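Local coordinates for peptidase (Yersinia bercovieri, PDB 5NYW), which is of unknown function but, as an Anbu (ancestral beta-subunit) protein of the proteasome family, is probably an Ntn-hydrolase-type peptidase, at residues L[12-17]-L[45-50]; L[56-61]-L[88-93]; L[114-119]-L[126-131]. All coordinates share one frame; numbering follows the deposited sequence.

Interaction 1 of 3, residues L[12-17]-L[45-50]; sequences LAFASD and VVQSAG. Unlike the reference sequence in segment 12-17: A13 (reference Val).
F14 of strand 12-16 meets V45 and Q47 of strand 45-50 between two facing sheets. The two strands are not hydrogen-bonded neighbours. Their axes pass 8.5 Å apart, and the contact is made mainly by side chains. F14 and V45 point at each other, tip to tip. V45 CG1 sits over one face of the F14 ring, 4.0 Å from its centroid, in a CH-pi contact. The other methyl, CG2, lies over the CE2-CZ side of the ring, 3.8 Å from F14 CE2. CG1 is anti to the backbone N of V45 (chi1 178°) and CG2 anti to its carbonyl carbon, and both methyls thereby reach the ring. Q47 comes in at the ring edge, with OE1 3.5 Å from F14 CD1. Its amide plane stands 84° from the ring. The Q47 chain is extended beyond CG and carries its amide up to the opposite strand. There NE2 donates to S16 OG at 3.0 Å, with the acceptor tilted 22° out of the amide plane. NE2 also bonds V4 O, and S16 OG bonds K32 O, so these buried polar atoms have several partners. Strand 2-7 flanks the contact through A5, which touches F14 and Q47, and strand 33-38 adds L33 beside F14 and V45. Helix 168-185 packs on A13 and A15, across strand 12-16 from this interface.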
ATOM      1  N   LEU L  12       3.710 -13.704 -48.131  1.00 63.30           N
ATOM      2  CA  LEU L  12       4.561 -13.866 -46.959  1.00 55.96           C
ATOM      3  C   LEU L  12       5.493 -15.064 -47.103  1.00 59.32           C
ATOM      4  O   LEU L  12       5.131 -16.074 -47.714  1.00 54.81           O
ATOM      5  CB  LEU L  12       3.712 -14.028 -45.697  1.00 54.33           C
ATOM      6  CG  LEU L  12       2.947 -12.854 -45.099  1.00 51.84           C
ATOM      7  CD1 LEU L  12       1.571 -13.290 -44.762  1.00 59.31           C
ATOM      8  CD2 LEU L  12       3.655 -12.482 -43.822  1.00 48.97           C
ATOM      9  N   ALA L  13       6.699 -14.936 -46.555  1.00 56.08           N
ATOM     10  CA  ALA L  13       7.642 -16.050 -46.493  1.00 49.69           C
ATOM     11  C   ALA L  13       8.035 -16.320 -45.039  1.00 50.09           C
ATOM     12  O   ALA L  13       8.321 -15.393 -44.281  1.00 67.25           O
ATOM     13  CB  ALA L  13       8.895 -15.763 -47.362  1.00 47.48           C
ATOM     14  N   PHE L  14       8.055 -17.588 -44.649  1.00 51.75           N
ATOM     15  CA  PHE L  14       8.432 -17.964 -43.285  1.00 52.83           C
ATOM     16  C   PHE L  14       9.558 -18.987 -43.250  1.00 49.79           C
ATOM     17  O   PHE L  14       9.583 -19.916 -44.067  1.00 60.25           O
ATOM     18  CB  PHE L  14       7.233 -18.539 -42.527  1.00 51.74           C
ATOM     19  CG  PHE L  14       6.034 -17.650 -42.515  1.00 45.46           C
ATOM     20  CD1 PHE L  14       5.868 -16.708 -41.519  1.00 51.66           C
ATOM     21  CD2 PHE L  14       5.071 -17.751 -43.493  1.00 50.73           C
ATOM     22  CE1 PHE L  14       4.762 -15.877 -41.497  1.00 58.99           C
ATOM     23  CE2 PHE L  14       3.952 -16.923 -43.469  1.00 51.60           C
ATOM     24  CZ  PHE L  14       3.802 -15.988 -42.476  1.00 54.20           C
ATOM     25  N   ALA L  15      10.476 -18.846 -42.294  1.00 43.88           N
ATOM     26  CA  ALA L  15      11.485 -19.896 -42.084  1.00 42.36           C
ATOM     27  C   ALA L  15      11.860 -20.092 -40.611  1.00 52.99           C
ATOM     28  O   ALA L  15      12.172 -19.137 -39.898  1.00 59.30           O
ATOM     29  CB  ALA L  15      12.707 -19.593 -42.886  1.00 43.32           C
ATOM     30  N   SER L  16      11.828 -21.347 -40.173  1.00 48.02           N
ATOM     31  CA  SER L  16      12.218 -21.705 -38.820  1.00 49.61           C
ATOM     32  C   SER L  16      13.137 -22.912 -38.781  1.00 58.53           C
ATOM     33  O   SER L  16      12.916 -23.900 -39.492  1.00 54.00           O
ATOM     34  CB  SER L  16      10.980 -22.019 -37.973  1.00 50.59           C
ATOM     35  OG  SER L  16      10.168 -20.878 -37.794  1.00 50.91           O
ATOM     36  N   ASP L  17      14.122 -22.870 -37.888  1.00 56.63           N
ATOM     37  CA  ASP L  17      14.917 -24.062 -37.628  1.00 66.37           C
ATOM     38  C   ASP L  17      14.154 -24.912 -36.606  1.00 54.31           C
ATOM     39  O   ASP L  17      12.984 -24.648 -36.327  1.00 55.41           O
ATOM     40  CB  ASP L  17      16.335 -23.718 -37.132  1.00 60.62           C
ATOM     41  CG  ASP L  17      16.385 -23.424 -35.647  1.00 67.36           C
ATOM     42  OD1 ASP L  17      15.475 -22.736 -35.148  1.00 75.10           O
ATOM     43  OD2 ASP L  17      17.318 -23.905 -34.967  1.00 69.38           O
ATOM     44  N   VAL L  45       0.051 -18.036 -39.263  1.00 54.06           N
ATOM     45  CA  VAL L  45       1.301 -18.714 -38.917  1.00 55.18           C
ATOM     46  C   VAL L  45       1.909 -18.153 -37.640  1.00 56.80           C
ATOM     47  O   VAL L  45       2.071 -16.933 -37.499  1.00 56.75           O
ATOM     48  CB  VAL L  45       2.346 -18.589 -40.051  1.00 49.02           C
ATOM     49  CG1 VAL L  45       3.661 -19.252 -39.653  1.00 46.43           C
ATOM     50  CG2 VAL L  45       1.810 -19.202 -41.326  1.00 55.22           C
ATOM     51  N   VAL L  46       2.255 -19.046 -36.718  1.00 52.48           N
ATOM     52  CA  VAL L  46       2.911 -18.647 -35.480  1.00 53.81           C
ATOM     53  C   VAL L  46       4.296 -19.275 -35.367  1.00 51.55           C
ATOM     54  O   VAL L  46       4.432 -20.497 -35.470  1.00 55.61           O
ATOM     55  CB  VAL L  46       2.084 -19.061 -34.253  1.00 53.66           C
ATOM     56  CG1 VAL L  46       2.824 -18.698 -32.981  1.00 49.12           C
ATOM     57  CG2 VAL L  46       0.706 -18.397 -34.281  1.00 61.60           C
ATOM     58  N   GLN L  47       5.325 -18.461 -35.148  1.00 56.36           N
ATOM     59  CA  GLN L  47       6.670 -19.012 -34.992  1.00 51.12           C
ATOM     60  C   GLN L  47       7.214 -18.812 -33.582  1.00 51.90           C
ATOM     61  O   GLN L  47       7.026 -17.749 -32.987  1.00 58.65           O
ATOM     62  CB  GLN L  47       7.613 -18.380 -36.011  1.00 48.05           C
ATOM     63  CG  GLN L  47       7.362 -18.829 -37.444  1.00 50.70           C
ATOM     64  CD  GLN L  47       8.080 -17.940 -38.448  1.00 62.33           C
ATOM     65  OE1 GLN L  47       7.773 -16.751 -38.571  1.00 65.95           O
ATOM     66  NE2 GLN L  47       9.050 -18.507 -39.160  1.00 59.59           N
ATOM     67  N   SER L  48       7.933 -19.811 -33.072  1.00 48.86           N
ATOM     68  CA  SER L  48       8.334 -19.800 -31.672  1.00 52.09           C
ATOM     69  C   SER L  48       9.833 -19.737 -31.465  1.00 53.24           C
ATOM     70  O   SER L  48      10.619 -20.404 -32.162  1.00 52.14           O
ATOM     71  CB  SER L  48       7.804 -21.032 -30.932  1.00 48.20           C
ATOM     72  OG  SER L  48       6.402 -21.117 -31.006  1.00 56.34           O
ATOM     73  N   ALA L  49      10.186 -18.941 -30.458  1.00 44.34           N
ATOM     74  CA  ALA L  49      11.528 -18.806 -29.930  1.00 39.18           C
ATOM     75  C   ALA L  49      11.462 -18.527 -28.429  1.00 49.03           C
ATOM     76  O   ALA L  49      10.450 -18.069 -27.913  1.00 57.91           O
ATOM     77  CB  ALA L  49      12.251 -17.700 -30.627  1.00 50.73           C
ATOM     78  N   GLY L  50      12.543 -18.819 -27.729  1.00 48.02           N
ATOM     79  CA  GLY L  50      12.597 -18.597 -26.308  1.00 40.36           C
ATOM     80  C   GLY L  50      12.216 -19.873 -25.609  1.00 50.51           C
ATOM     81  O   GLY L  50      12.320 -20.951 -26.200  1.00 46.92           O
TER

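Interaction 2 of 3, residues L[56-61]-L[88-93]; sequences QSIVSL and GETVRE
Helices 56-61 and 88-93 run at 128° to each other, with axes 9.4 Å apart at closest approach and I58 nearest T90 along the backbone. I58 carries the apolar part of the contact. Its CG1 branch is anti to the carbonyl carbon (chi1 -68°) and runs out in an extended chain to CD1. That methyl packs 3.7 Å from V91 CG2. The other branch, CG2, lies 4.1 Å from T90 CG2. The T90 methyl also meets L61 CB at 4.1 Å, so it sits between two side chains one helical turn apart. T90 OG1 takes no part across the helices and bonds back to L86 O in its own helix. Further along, L61 and E93 meet tip to tip. L61 CD1 lies against the E93 carboxylate, 3.7 Å from OE1. E93 is fully extended, and its charge is paired with R65 in a salt bridge through OE1. This side is partly exposed, while I58, T90 and V91 are buried. I58 and V91 also rest on C112 and L114 of strand 112-120, while Y81 of a neighbouring subunit packs on S60 and L61, which puts the L61 end of the contact at a subunit interface. Two helices packed together over one sheet form an outer layer of the alpha-beta-beta-alpha sandwich of the proteasome and Ntn-hydrolase fold.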
ATOM      1  N   GLN L  56       5.142 -23.685 -26.158  1.00 52.86           N
ATOM      2  CA  GLN L  56       4.289 -24.855 -26.369  1.00 57.82           C
ATOM      3  C   GLN L  56       2.946 -24.688 -25.659  1.00 66.55           C
ATOM      4  O   GLN L  56       1.915 -25.053 -26.223  1.00 82.29           O
ATOM      5  CB  GLN L  56       4.941 -26.158 -25.874  1.00 57.87           C
ATOM      6  CG  GLN L  56       5.731 -26.972 -26.878  1.00 56.19           C
ATOM      7  CD  GLN L  56       6.098 -28.341 -26.306  1.00 58.20           C
ATOM      8  OE1 GLN L  56       5.972 -28.558 -25.113  1.00 64.75           O
ATOM      9  NE2 GLN L  56       6.501 -29.274 -27.161  1.00 57.70           N
ATOM     10  N   SER L  57       2.947 -24.128 -24.445  1.00 52.66           N
ATOM     11  CA  SER L  57       1.683 -23.902 -23.739  1.00 50.57           C
ATOM     12  C   SER L  57       0.854 -22.886 -24.486  1.00 47.84           C
ATOM     13  O   SER L  57      -0.348 -23.064 -24.644  1.00 60.47           O
ATOM     14  CB  SER L  57       1.895 -23.427 -22.287  1.00 48.85           C
ATOM     15  OG  SER L  57       1.962 -24.516 -21.370  1.00 51.15           O
ATOM     16  N   ILE L  58       1.504 -21.835 -24.969  1.00 49.11           N
ATOM     17  CA  ILE L  58       0.815 -20.797 -25.721  1.00 54.83           C
ATOM     18  C   ILE L  58       0.135 -21.416 -26.935  1.00 66.71           C
ATOM     19  O   ILE L  58      -1.078 -21.284 -27.110  1.00 68.72           O
ATOM     20  CB  ILE L  58       1.806 -19.679 -26.162  1.00 55.19           C
ATOM     21  CG1 ILE L  58       2.294 -18.918 -24.933  1.00 48.73           C
ATOM     22  CG2 ILE L  58       1.153 -18.709 -27.127  1.00 54.00           C
ATOM     23  CD1 ILE L  58       3.448 -18.024 -25.200  1.00 49.65           C
ATOM     24  N   VAL L  59       0.900 -22.152 -27.732  1.00 61.46           N
ATOM     25  CA  VAL L  59       0.344 -22.822 -28.896  1.00 48.34           C
ATOM     26  C   VAL L  59      -0.735 -23.844 -28.498  1.00 58.93           C
ATOM     27  O   VAL L  59      -1.814 -23.872 -29.089  1.00 67.73           O
ATOM     28  CB  VAL L  59       1.443 -23.516 -29.708  1.00 46.92           C
ATOM     29  CG1 VAL L  59       0.837 -24.451 -30.744  1.00 61.25           C
ATOM     30  CG2 VAL L  59       2.342 -22.481 -30.372  1.00 48.77           C
ATOM     31  N   SER L  60      -0.483 -24.635 -27.459  1.00 49.22           N
ATOM     32  CA  SER L  60      -1.462 -25.631 -27.050  1.00 50.91           C
ATOM     33  C   SER L  60      -2.770 -24.967 -26.599  1.00 60.58           C
ATOM     34  O   SER L  60      -3.845 -25.430 -26.971  1.00 68.35           O
ATOM     35  CB  SER L  60      -0.900 -26.517 -25.937  1.00 48.21           C
ATOM     36  OG  SER L  60       0.011 -27.480 -26.436  1.00 55.91           O
ATOM     37  N   LEU L  61      -2.678 -23.876 -25.832  1.00 55.77           N
ATOM     38  CA  LEU L  61      -3.865 -23.156 -25.372  1.00 56.21           C
ATOM     39  C   LEU L  61      -4.638 -22.527 -26.541  1.00 63.45           C
ATOM     40  O   LEU L  61      -5.862 -22.506 -26.527  1.00 74.97           O
ATOM     41  CB  LEU L  61      -3.509 -22.077 -24.333  1.00 62.96           C
ATOM     42  CG  LEU L  61      -3.202 -22.479 -22.878  1.00 60.27           C
ATOM     43  CD1 LEU L  61      -2.839 -21.261 -22.049  1.00 49.17           C
ATOM     44  CD2 LEU L  61      -4.345 -23.246 -22.218  1.00 57.61           C
ATOM     45  N   GLY L  88      -0.935 -11.885 -27.384  1.00 47.70           N
ATOM     46  CA  GLY L  88      -0.364 -11.139 -26.286  1.00 55.22           C
ATOM     47  C   GLY L  88      -0.984 -11.527 -24.959  1.00 62.69           C
ATOM     48  O   GLY L  88      -0.268 -11.665 -23.960  1.00 60.09           O
ATOM     49  N   GLU L  89      -2.308 -11.706 -24.952  1.00 60.00           N
ATOM     50  CA  GLU L  89      -3.037 -12.126 -23.760  1.00 54.41           C
ATOM     51  C   GLU L  89      -2.636 -13.537 -23.360  1.00 56.27           C
ATOM     52  O   GLU L  89      -2.473 -13.828 -22.170  1.00 54.39           O
ATOM     53  CB  GLU L  89      -4.561 -12.046 -23.985  1.00 59.38           C
ATOM     54  CG  GLU L  89      -5.076 -10.624 -24.135  1.00 67.55           C
ATOM     55  CD  GLU L  89      -6.512 -10.549 -24.606  1.00 80.15           C
ATOM     56  OE1 GLU L  89      -7.119 -11.618 -24.821  1.00 86.47           O
ATOM     57  OE2 GLU L  89      -7.017  -9.416 -24.800  1.00 80.09           O
ATOM     58  N   THR L  90      -2.469 -14.412 -24.353  1.00 48.65           N
ATOM     59  CA  THR L  90      -2.113 -15.799 -24.082  1.00 56.73           C
ATOM     60  C   THR L  90      -0.646 -15.874 -23.598  1.00 64.38           C
ATOM     61  O   THR L  90      -0.296 -16.751 -22.805  1.00 59.12           O
ATOM     62  CB  THR L  90      -2.302 -16.695 -25.318  1.00 59.26           C
ATOM     63  OG1 THR L  90      -3.534 -16.375 -25.962  1.00 60.90           O
ATOM     64  CG2 THR L  90      -2.294 -18.165 -24.913  1.00 50.59           C
ATOM     65  N   VAL L  91       0.214 -14.999 -24.128  1.00 55.37           N
ATOM     66  CA  VAL L  91       1.588 -14.882 -23.636  1.00 56.75           C
ATOM     67  C   VAL L  91       1.669 -14.487 -22.152  1.00 57.68           C
ATOM     68  O   VAL L  91       2.339 -15.169 -21.367  1.00 60.71           O
ATOM     69  CB  VAL L  91       2.402 -13.873 -24.457  1.00 52.25           C
ATOM     70  CG1 VAL L  91       3.674 -13.533 -23.727  1.00 52.58           C
ATOM     71  CG2 VAL L  91       2.711 -14.441 -25.835  1.00 49.88           C
ATOM     72  N   ARG L  92       0.972 -13.417 -21.765  1.00 52.37           N
ATOM     73  CA  ARG L  92       0.953 -12.960 -20.362  1.00 61.72           C
ATOM     74  C   ARG L  92       0.341 -14.002 -19.418  1.00 64.69           C
ATOM     75  O   ARG L  92       0.838 -14.206 -18.312  1.00 67.14           O
ATOM     76  CB  ARG L  92       0.185 -11.631 -20.218  1.00 61.73           C
ATOM     77  CG  ARG L  92       0.935 -10.408 -20.726  1.00 54.77           C
ATOM     78  CD  ARG L  92       0.220  -9.054 -20.443  1.00 71.36           C
ATOM     79  NE  ARG L  92      -1.030  -8.853 -21.189  1.00 73.32           N
ATOM     80  CZ  ARG L  92      -1.109  -8.212 -22.364  1.00 84.71           C
ATOM     81  NH1 ARG L  92      -0.004  -7.752 -22.962  1.00 75.47           N
ATOM     82  NH2 ARG L  92      -2.285  -8.061 -22.970  1.00 74.61           N
ATOM     83  N   GLU L  93      -0.726 -14.662 -19.867  1.00 50.66           N
ATOM     84  CA  GLU L  93      -1.400 -15.701 -19.086  1.00 52.06           C
ATOM     85  C   GLU L  93      -0.472 -16.851 -18.709  1.00 56.65           C
ATOM     86  O   GLU L  93      -0.457 -17.312 -17.566  1.00 62.17           O
ATOM     87  CB  GLU L  93      -2.581 -16.262 -19.875  1.00 53.20           C
ATOM     88  CG  GLU L  93      -3.223 -17.470 -19.241  1.00 52.60           C
ATOM     89  CD  GLU L  93      -4.245 -18.134 -20.157  1.00 62.98           C
ATOM     90  OE1 GLU L  93      -4.821 -19.163 -19.759  1.00 70.28           O
ATOM     91  OE2 GLU L  93      -4.456 -17.650 -21.287  1.00 62.79           O
TER

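Interaction 3 of 3, residues L[114-119]-L[126-131]; sequences LLLGGQ and RLFHIY
L116 and F128 form one of three hydrogen-bonded pairs between strands 114-119 and 126-130, which run antiparallel at 168°. F128 N gives its hydrogen to L116 O at 2.6 Å, and L116 N bonds F128 O in return. L114 with I130 and G118 with R126 are bonded both ways as well. Packing is close at G117, whose CA lies 4.1 Å from that of L127. L127 CG is anti to its backbone N (chi1 171°), which brings CD1 over this glycine, 3.9 Å from G117 CA. On the face of L116 and I130, I130 CD1 reaches 3.7 Å from L116 CB. On the opposite face L115 CD2 lies 3.8 Å from H129 CB, and the two side chains cross at a slant. H129 NE2 is held by N113 OD1. The looser part is the R126 side chain, which leads away from strand 114-119 to a partly exposed place, where NE forms a salt bridge with E138. Helix 80-98 covers the face of F128 and I130, while F146 and I148 of strand 145-149 lie against L115 on the other. This is an antiparallel beta hairpin within one of the two sheets of the proteasome-type sandwich.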
ATOM      1  N   LEU L 114       7.385 -14.288 -30.238  1.00 48.21           N
ATOM      2  CA  LEU L 114       6.617 -14.957 -31.272  1.00 48.99           C
ATOM      3  C   LEU L 114       6.514 -14.113 -32.525  1.00 50.34           C
ATOM      4  O   LEU L 114       6.563 -12.884 -32.452  1.00 47.71           O
ATOM      5  CB  LEU L 114       5.210 -15.295 -30.771  1.00 60.10           C
ATOM      6  CG  LEU L 114       5.134 -16.127 -29.497  1.00 50.18           C
ATOM      7  CD1 LEU L 114       3.705 -16.302 -29.111  1.00 51.08           C
ATOM      8  CD2 LEU L 114       5.748 -17.461 -29.763  1.00 38.09           C
ATOM      9  N   LEU L 115       6.376 -14.783 -33.671  1.00 47.74           N
ATOM     10  CA  LEU L 115       5.988 -14.115 -34.909  1.00 45.67           C
ATOM     11  C   LEU L 115       4.608 -14.632 -35.336  1.00 45.85           C
ATOM     12  O   LEU L 115       4.296 -15.827 -35.209  1.00 43.58           O
ATOM     13  CB  LEU L 115       7.025 -14.329 -36.015  1.00 54.28           C
ATOM     14  CG  LEU L 115       8.410 -13.723 -35.755  1.00 49.87           C
ATOM     15  CD1 LEU L 115       9.284 -13.838 -36.970  1.00 49.22           C
ATOM     16  CD2 LEU L 115       8.329 -12.278 -35.293  1.00 50.98           C
ATOM     17  N   LEU L 116       3.776 -13.702 -35.785  1.00 44.65           N
ATOM     18  CA  LEU L 116       2.426 -13.985 -36.248  1.00 45.49           C
ATOM     19  C   LEU L 116       2.212 -13.349 -37.588  1.00 50.80           C
ATOM     20  O   LEU L 116       2.324 -12.139 -37.714  1.00 56.25           O
ATOM     21  CB  LEU L 116       1.396 -13.449 -35.266  1.00 52.21           C
ATOM     22  CG  LEU L 116      -0.060 -13.398 -35.732  1.00 50.64           C
ATOM     23  CD1 LEU L 116      -0.661 -14.799 -35.879  1.00 42.92           C
ATOM     24  CD2 LEU L 116      -0.861 -12.539 -34.765  1.00 47.33           C
ATOM     25  N   GLY L 117       1.926 -14.152 -38.602  1.00 53.29           N
ATOM     26  CA  GLY L 117       1.764 -13.599 -39.929  1.00 45.25           C
ATOM     27  C   GLY L 117       0.693 -14.316 -40.704  1.00 51.62           C
ATOM     28  O   GLY L 117       0.401 -15.480 -40.446  1.00 56.65           O
ATOM     29  N   GLY L 118       0.107 -13.634 -41.671  1.00 53.30           N
ATOM     30  CA  GLY L 118      -0.874 -14.290 -42.503  1.00 64.85           C
ATOM     31  C   GLY L 118      -1.939 -13.378 -43.046  1.00 70.19           C
ATOM     32  O   GLY L 118      -1.740 -12.154 -43.174  1.00 62.38           O
ATOM     33  N   GLN L 119      -3.089 -13.976 -43.342  1.00 67.42           N
ATOM     34  CA  GLN L 119      -4.181 -13.223 -43.934  1.00 64.47           C
ATOM     35  C   GLN L 119      -5.506 -13.774 -43.450  1.00 67.01           C
ATOM     36  O   GLN L 119      -5.702 -14.993 -43.408  1.00 70.14           O
ATOM     37  CB  GLN L 119      -4.108 -13.289 -45.459  1.00 57.37           C
ATOM     38  CG  GLN L 119      -5.010 -12.316 -46.172  1.00 71.70           C
ATOM     39  CD  GLN L 119      -4.863 -12.391 -47.682  1.00 75.24           C
ATOM     40  OE1 GLN L 119      -4.377 -13.391 -48.214  1.00 75.91           O
ATOM     41  NE2 GLN L 119      -5.252 -11.319 -48.378  1.00 63.95           N
ATOM     42  N   ARG L 126      -0.748  -9.384 -43.105  1.00 49.67           N
ATOM     43  CA  ARG L 126      -0.248  -8.708 -41.913  1.00 54.10           C
ATOM     44  C   ARG L 126       0.746  -9.603 -41.175  1.00 52.91           C
ATOM     45  O   ARG L 126       0.608 -10.825 -41.163  1.00 53.23           O
ATOM     46  CB  ARG L 126      -1.402  -8.293 -40.999  1.00 61.59           C
ATOM     47  CG  ARG L 126      -2.381  -7.379 -41.691  1.00 68.92           C
ATOM     48  CD  ARG L 126      -3.467  -6.839 -40.776  1.00 69.00           C
ATOM     49  NE  ARG L 126      -2.994  -5.752 -39.923  1.00 64.13           N
ATOM     50  CZ  ARG L 126      -3.791  -5.029 -39.144  1.00 67.62           C
ATOM     51  NH1 ARG L 126      -5.098  -5.273 -39.135  1.00 73.06           N
ATOM     52  NH2 ARG L 126      -3.292  -4.047 -38.395  1.00 59.23           N
ATOM     53  N   LEU L 127       1.765  -8.982 -40.592  1.00 63.56           N
ATOM     54  CA  LEU L 127       2.835  -9.687 -39.883  1.00 57.48           C
ATOM     55  C   LEU L 127       3.181  -8.963 -38.584  1.00 48.92           C
ATOM     56  O   LEU L 127       3.407  -7.760 -38.609  1.00 54.02           O
ATOM     57  CB  LEU L 127       4.080  -9.792 -40.765  1.00 55.27           C
ATOM     58  CG  LEU L 127       5.366 -10.318 -40.119  1.00 57.31           C
ATOM     59  CD1 LEU L 127       5.185 -11.738 -39.639  1.00 56.07           C
ATOM     60  CD2 LEU L 127       6.573 -10.190 -41.059  1.00 48.09           C
ATOM     61  N   PHE L 128       3.209  -9.684 -37.459  1.00 50.08           N
ATOM     62  CA  PHE L 128       3.502  -9.091 -36.142  1.00 46.67           C
ATOM     63  C   PHE L 128       4.656  -9.771 -35.419  1.00 50.72           C
ATOM     64  O   PHE L 128       4.933 -10.966 -35.617  1.00 50.06           O
ATOM     65  CB  PHE L 128       2.289  -9.134 -35.174  1.00 46.81           C
ATOM     66  CG  PHE L 128       1.089  -8.319 -35.623  1.00 53.55           C
ATOM     67  CD1 PHE L 128       0.267  -8.752 -36.659  1.00 53.92           C
ATOM     68  CD2 PHE L 128       0.837  -7.081 -35.055  1.00 48.69           C
ATOM     69  CE1 PHE L 128      -0.821  -8.000 -37.070  1.00 51.25           C
ATOM     70  CE2 PHE L 128      -0.228  -6.317 -35.476  1.00 48.36           C
ATOM     71  CZ  PHE L 128      -1.062  -6.776 -36.486  1.00 51.25           C
ATOM     72  N   HIS L 129       5.330  -8.993 -34.577  1.00 41.51           N
ATOM     73  CA  HIS L 129       6.282  -9.528 -33.615  1.00 48.63           C
ATOM     74  C   HIS L 129       5.725  -9.317 -32.208  1.00 49.21           C
ATOM     75  O   HIS L 129       5.618  -8.180 -31.768  1.00 51.77           O
ATOM     76  CB  HIS L 129       7.669  -8.859 -33.794  1.00 48.13           C
ATOM     77  CG  HIS L 129       8.679  -9.222 -32.744  1.00 56.68           C
ATOM     78  ND1 HIS L 129       9.987  -8.778 -32.790  1.00 72.69           N
ATOM     79  CD2 HIS L 129       8.582  -9.950 -31.607  1.00 53.17           C
ATOM     80  CE1 HIS L 129      10.647  -9.235 -31.746  1.00 61.53           C
ATOM     81  NE2 HIS L 129       9.813  -9.945 -31.004  1.00 53.99           N
ATOM     82  N   ILE L 130       5.409 -10.408 -31.500  1.00 49.89           N
ATOM     83  CA  ILE L 130       4.892 -10.337 -30.124  1.00 52.52           C
ATOM     84  C   ILE L 130       6.035 -10.486 -29.114  1.00 56.58           C
ATOM     85  O   ILE L 130       6.794 -11.446 -29.172  1.00 67.12           O
ATOM     86  CB  ILE L 130       3.809 -11.435 -29.821  1.00 48.92           C
ATOM     87  CG1 ILE L 130       2.594 -11.323 -30.755  1.00 56.64           C
ATOM     88  CG2 ILE L 130       3.277 -11.318 -28.393  1.00 46.23           C
ATOM     89  CD1 ILE L 130       2.711 -12.096 -32.039  1.00 64.83           C
ATOM     90  N   TYR L 131       6.115  -9.552 -28.168  1.00 46.93           N
ATOM     91  CA  TYR L 131       7.170  -9.490 -27.160  1.00 43.30           C
ATOM     92  C   TYR L 131       6.759 -10.244 -25.891  1.00 57.33           C
ATOM     93  O   TYR L 131       5.578 -10.575 -25.741  1.00 69.17           O
ATOM     94  CB  TYR L 131       7.464  -8.034 -26.794  1.00 54.14           C
ATOM     95  CG  TYR L 131       8.012  -7.145 -27.884  1.00 61.82           C
ATOM     96  CD1 TYR L 131       9.323  -7.277 -28.334  1.00 63.66           C
ATOM     97  CD2 TYR L 131       7.226  -6.140 -28.435  1.00 53.48           C
ATOM     98  CE1 TYR L 131       9.815  -6.452 -29.316  1.00 67.61           C
ATOM     99  CE2 TYR L 131       7.713  -5.317 -29.407  1.00 61.25           C
ATOM    100  CZ  TYR L 131       9.004  -5.474 -29.844  1.00 64.48           C
ATOM    101  OH  TYR L 131       9.487  -4.634 -30.811  1.00 78.76           O
TER

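In the fold
From the N terminus, strand 11-23 leads through strands 26-29 and 33-38 to strand 42-50, and interaction 1 closes that loop by joining the two sheets face to face. The chain then enters helix 52-65. Interaction 2 closes the loop to helix 80-98 on the outer side of the second sheet. Interaction 3 closes the short hairpin 114-119 with 126-131. The three loops follow in series, with none enclosing or crossing another. Interactions 1 and 3 meet directly: V45 N and Q47 N bond G117 O and L115 O, since strands 42-50 and 112-120 are neighbours in one sheet. The helix pair of interaction 2 lies on the sheet of interaction 3. Together they run from inter-sheet core to helical layer.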